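Local coordinates for transcriptional regulator ComR (Streptococcus vestibularis F0396, PDB 6HU8), which probably binds DNA through a helix-turn-helix domain and, as an RNPP-family competence regulator with a TPR domain, takes part in peptide pheromone signalling in streptococci, at residues I166-F170 and I183-I187. Sequence-based numbering, arbitrary orientation.
Sequences IDYYF and IFDRI
Y169 reaches across from helix 160-173 to I183, F184 and I187 of helix 181-192, joining two successive, roughly antiparallel helices of the tetratricopeptide-type (TPR) domain; the short segment axes approach to 12.1 Å at their closest, at 144°. From a CB directed at the partner helix, the tyrosine swings CG anti to its own backbone N (chi1 160°), which carries the ring toward the partner helix. On one side of the ring CE2 lies 4.1 Å from I187 CG1, the two side chains running past each other in opposite directions. CZ, farther out, rests 3.8 Å from I183 CG2. The hydroxyl finally abuts the backbone, with OH 3.2 Å from F184 CA, and it also sits in the plane of the F184 ring, at its edge. F184 N is close to this oxygen too, but the angle is too poor for a hydrogen bond, so the seam is held by packing. F149 of helix 139-152 stacks on the Y169 ring, while F170 continues onto A212, I213 and L216 of helix 200-219. The side chains of F170 and F184 run at about a right angle to each other, F170 CE1 4.0 Å from F184 CE1. Beside them, the CG2 methyl of I187 touches both F170 CZ (3.7 Å) and I166 CG2 (3.8 Å).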
ATOM      1  N   ILE A 166       2.346  -3.006   1.021  1.00 35.25           N
ATOM      2  CA  ILE A 166       2.340  -4.092   0.043  1.00 38.79           C
ATOM      3  C   ILE A 166       2.469  -3.523  -1.375  1.00 38.53           C
ATOM      4  O   ILE A 166       3.082  -4.136  -2.250  1.00 41.02           O
ATOM      5  CB  ILE A 166       1.060  -4.956   0.171  1.00 37.16           C
ATOM      6  CG1 ILE A 166       1.103  -5.752   1.474  1.00 36.95           C
ATOM      7  CG2 ILE A 166       0.913  -5.910  -1.030  1.00 38.61           C
ATOM      8  CD1 ILE A 166      -0.149  -6.555   1.758  1.00 38.94           C
ATOM      9  N   ASP A 167       1.915  -2.338  -1.599  1.00 35.00           N
ATOM     10  CA  ASP A 167       2.130  -1.655  -2.869  1.00 37.50           C
ATOM     11  C   ASP A 167       3.630  -1.359  -3.082  1.00 39.31           C
ATOM     12  O   ASP A 167       4.177  -1.614  -4.169  1.00 35.63           O
ATOM     13  CB  ASP A 167       1.311  -0.366  -2.916  1.00 39.91           C
ATOM     14  CG  ASP A 167       0.894   0.010  -4.316  1.00 45.73           C
ATOM     15  OD1 ASP A 167       1.311  -0.680  -5.276  1.00 46.90           O
ATOM     16  OD2 ASP A 167       0.143   0.999  -4.447  1.00 47.19           O
ATOM     17  N   TYR A 168       4.297  -0.849  -2.044  1.00 37.45           N
ATOM     18  CA  TYR A 168       5.725  -0.518  -2.133  1.00 38.11           C
ATOM     19  C   TYR A 168       6.556  -1.775  -2.392  1.00 39.66           C
ATOM     20  O   TYR A 168       7.572  -1.741  -3.113  1.00 37.75           O
ATOM     21  CB  TYR A 168       6.207   0.172  -0.852  1.00 37.79           C
ATOM     22  CG  TYR A 168       7.388   1.101  -1.035  1.00 36.06           C
ATOM     23  CD1 TYR A 168       7.443   1.989  -2.109  1.00 41.58           C
ATOM     24  CD2 TYR A 168       8.441   1.113  -0.118  1.00 41.64           C
ATOM     25  CE1 TYR A 168       8.518   2.851  -2.270  1.00 42.19           C
ATOM     26  CE2 TYR A 168       9.516   1.977  -0.264  1.00 40.12           C
ATOM     27  CZ  TYR A 168       9.552   2.839  -1.341  1.00 42.73           C
ATOM     28  OH  TYR A 168      10.615   3.695  -1.482  1.00 43.69           O
ATOM     29  N   TYR A 169       6.126  -2.884  -1.800  1.00 38.92           N
ATOM     30  CA  TYR A 169       6.771  -4.173  -2.045  1.00 38.68           C
ATOM     31  C   TYR A 169       6.693  -4.537  -3.536  1.00 43.29           C
ATOM     32  O   TYR A 169       7.719  -4.813  -4.164  1.00 41.32           O
ATOM     33  CB  TYR A 169       6.137  -5.267  -1.169  1.00 38.23           C
ATOM     34  CG  TYR A 169       6.382  -6.681  -1.675  1.00 41.81           C
ATOM     35  CD1 TYR A 169       7.681  -7.197  -1.779  1.00 41.73           C
ATOM     36  CD2 TYR A 169       5.318  -7.503  -2.038  1.00 42.90           C
ATOM     37  CE1 TYR A 169       7.908  -8.491  -2.249  1.00 43.02           C
ATOM     38  CE2 TYR A 169       5.537  -8.803  -2.520  1.00 44.29           C
ATOM     39  CZ  TYR A 169       6.833  -9.284  -2.619  1.00 44.77           C
ATOM     40  OH  TYR A 169       7.057 -10.559  -3.085  1.00 43.78           O
ATOM     41  N   PHE A 170       5.490  -4.518  -4.111  1.00 37.79           N
ATOM     42  CA  PHE A 170       5.331  -4.802  -5.541  1.00 40.56           C
ATOM     43  C   PHE A 170       6.171  -3.853  -6.389  1.00 45.53           C
ATOM     44  O   PHE A 170       6.759  -4.257  -7.403  1.00 41.27           O
ATOM     45  CB  PHE A 170       3.855  -4.720  -5.948  1.00 35.78           C
ATOM     46  CG  PHE A 170       3.010  -5.795  -5.333  1.00 32.80           C
ATOM     47  CD1 PHE A 170       3.521  -7.079  -5.161  1.00 36.37           C
ATOM     48  CD2 PHE A 170       1.718  -5.533  -4.925  1.00 35.63           C
ATOM     49  CE1 PHE A 170       2.757  -8.091  -4.597  1.00 34.76           C
ATOM     50  CE2 PHE A 170       0.942  -6.545  -4.360  1.00 38.19           C
ATOM     51  CZ  PHE A 170       1.469  -7.819  -4.186  1.00 36.17           C
ATOM     52  N   ILE A 183       7.766 -15.449  -0.763  1.00 54.16           N
ATOM     53  CA  ILE A 183       7.191 -14.216  -0.246  1.00 54.80           C
ATOM     54  C   ILE A 183       6.064 -13.734  -1.153  1.00 47.91           C
ATOM     55  O   ILE A 183       4.960 -13.437  -0.678  1.00 52.05           O
ATOM     56  CB  ILE A 183       8.242 -13.103  -0.116  1.00 54.72           C
ATOM     57  CG1 ILE A 183       9.241 -13.432   1.003  1.00 54.35           C
ATOM     58  CG2 ILE A 183       7.563 -11.758   0.132  1.00 48.61           C
ATOM     59  CD1 ILE A 183      10.263 -12.352   1.212  1.00 59.12           C
ATOM     60  N   PHE A 184       6.347 -13.669  -2.453  1.00 43.85           N
ATOM     61  CA  PHE A 184       5.362 -13.201  -3.424  1.00 47.78           C
ATOM     62  C   PHE A 184       4.063 -13.999  -3.327  1.00 47.39           C
ATOM     63  O   PHE A 184       2.979 -13.427  -3.170  1.00 45.30           O
ATOM     64  CB  PHE A 184       5.927 -13.277  -4.844  1.00 48.88           C
ATOM     65  CG  PHE A 184       4.975 -12.775  -5.909  1.00 45.52           C
ATOM     66  CD1 PHE A 184       4.814 -11.408  -6.131  1.00 46.84           C
ATOM     67  CD2 PHE A 184       4.239 -13.669  -6.688  1.00 48.23           C
ATOM     68  CE1 PHE A 184       3.934 -10.938  -7.112  1.00 43.42           C
ATOM     69  CE2 PHE A 184       3.354 -13.209  -7.676  1.00 46.58           C
ATOM     70  CZ  PHE A 184       3.208 -11.844  -7.889  1.00 44.59           C
ATOM     71  N   ASP A 185       4.169 -15.321  -3.384  1.00 46.99           N
ATOM     72  CA  ASP A 185       2.973 -16.156  -3.341  1.00 48.05           C
ATOM     73  C   ASP A 185       2.217 -15.995  -2.024  1.00 47.39           C
ATOM     74  O   ASP A 185       0.989 -16.026  -2.003  1.00 46.81           O
ATOM     75  CB  ASP A 185       3.321 -17.637  -3.562  1.00 53.55           C
ATOM     76  CG  ASP A 185       3.839 -17.920  -4.967  1.00 54.17           C
ATOM     77  OD1 ASP A 185       3.823 -17.004  -5.814  1.00 52.48           O
ATOM     78  OD2 ASP A 185       4.264 -19.067  -5.230  1.00 59.64           O
ATOM     79  N   ARG A 186       2.940 -15.831  -0.919  1.00 48.93           N
ATOM     80  CA  ARG A 186       2.276 -15.637   0.363  1.00 49.83           C
ATOM     81  C   ARG A 186       1.500 -14.327   0.367  1.00 47.08           C
ATOM     82  O   ARG A 186       0.357 -14.271   0.820  1.00 47.13           O
ATOM     83  CB  ARG A 186       3.277 -15.641   1.518  1.00 53.89           C
ATOM     84  CG  ARG A 186       2.620 -15.491   2.892  1.00 56.24           C
ATOM     85  CD  ARG A 186       3.367 -14.503   3.796  1.00 63.84           C
ATOM     86  NE  ARG A 186       4.818 -14.563   3.607  1.00 67.30           N
ATOM     87  CZ  ARG A 186       5.646 -15.335   4.314  1.00 70.12           C
ATOM     88  NH1 ARG A 186       6.953 -15.311   4.068  1.00 61.92           N
ATOM     89  NH2 ARG A 186       5.170 -16.129   5.269  1.00 71.68           N
ATOM     90  N   ILE A 187       2.127 -13.270  -0.135  1.00 44.99           N
ATOM     91  CA  ILE A 187       1.469 -11.965  -0.152  1.00 43.99           C
ATOM     92  C   ILE A 187       0.251 -11.983  -1.080  1.00 43.65           C
ATOM     93  O   ILE A 187      -0.854 -11.588  -0.679  1.00 43.67           O
ATOM     94  CB  ILE A 187       2.453 -10.851  -0.576  1.00 44.10           C
ATOM     95  CG1 ILE A 187       3.471 -10.582   0.541  1.00 46.17           C
ATOM     96  CG2 ILE A 187       1.719  -9.576  -0.899  1.00 40.05           C
ATOM     97  CD1 ILE A 187       2.833 -10.145   1.839  1.00 48.65           C
TER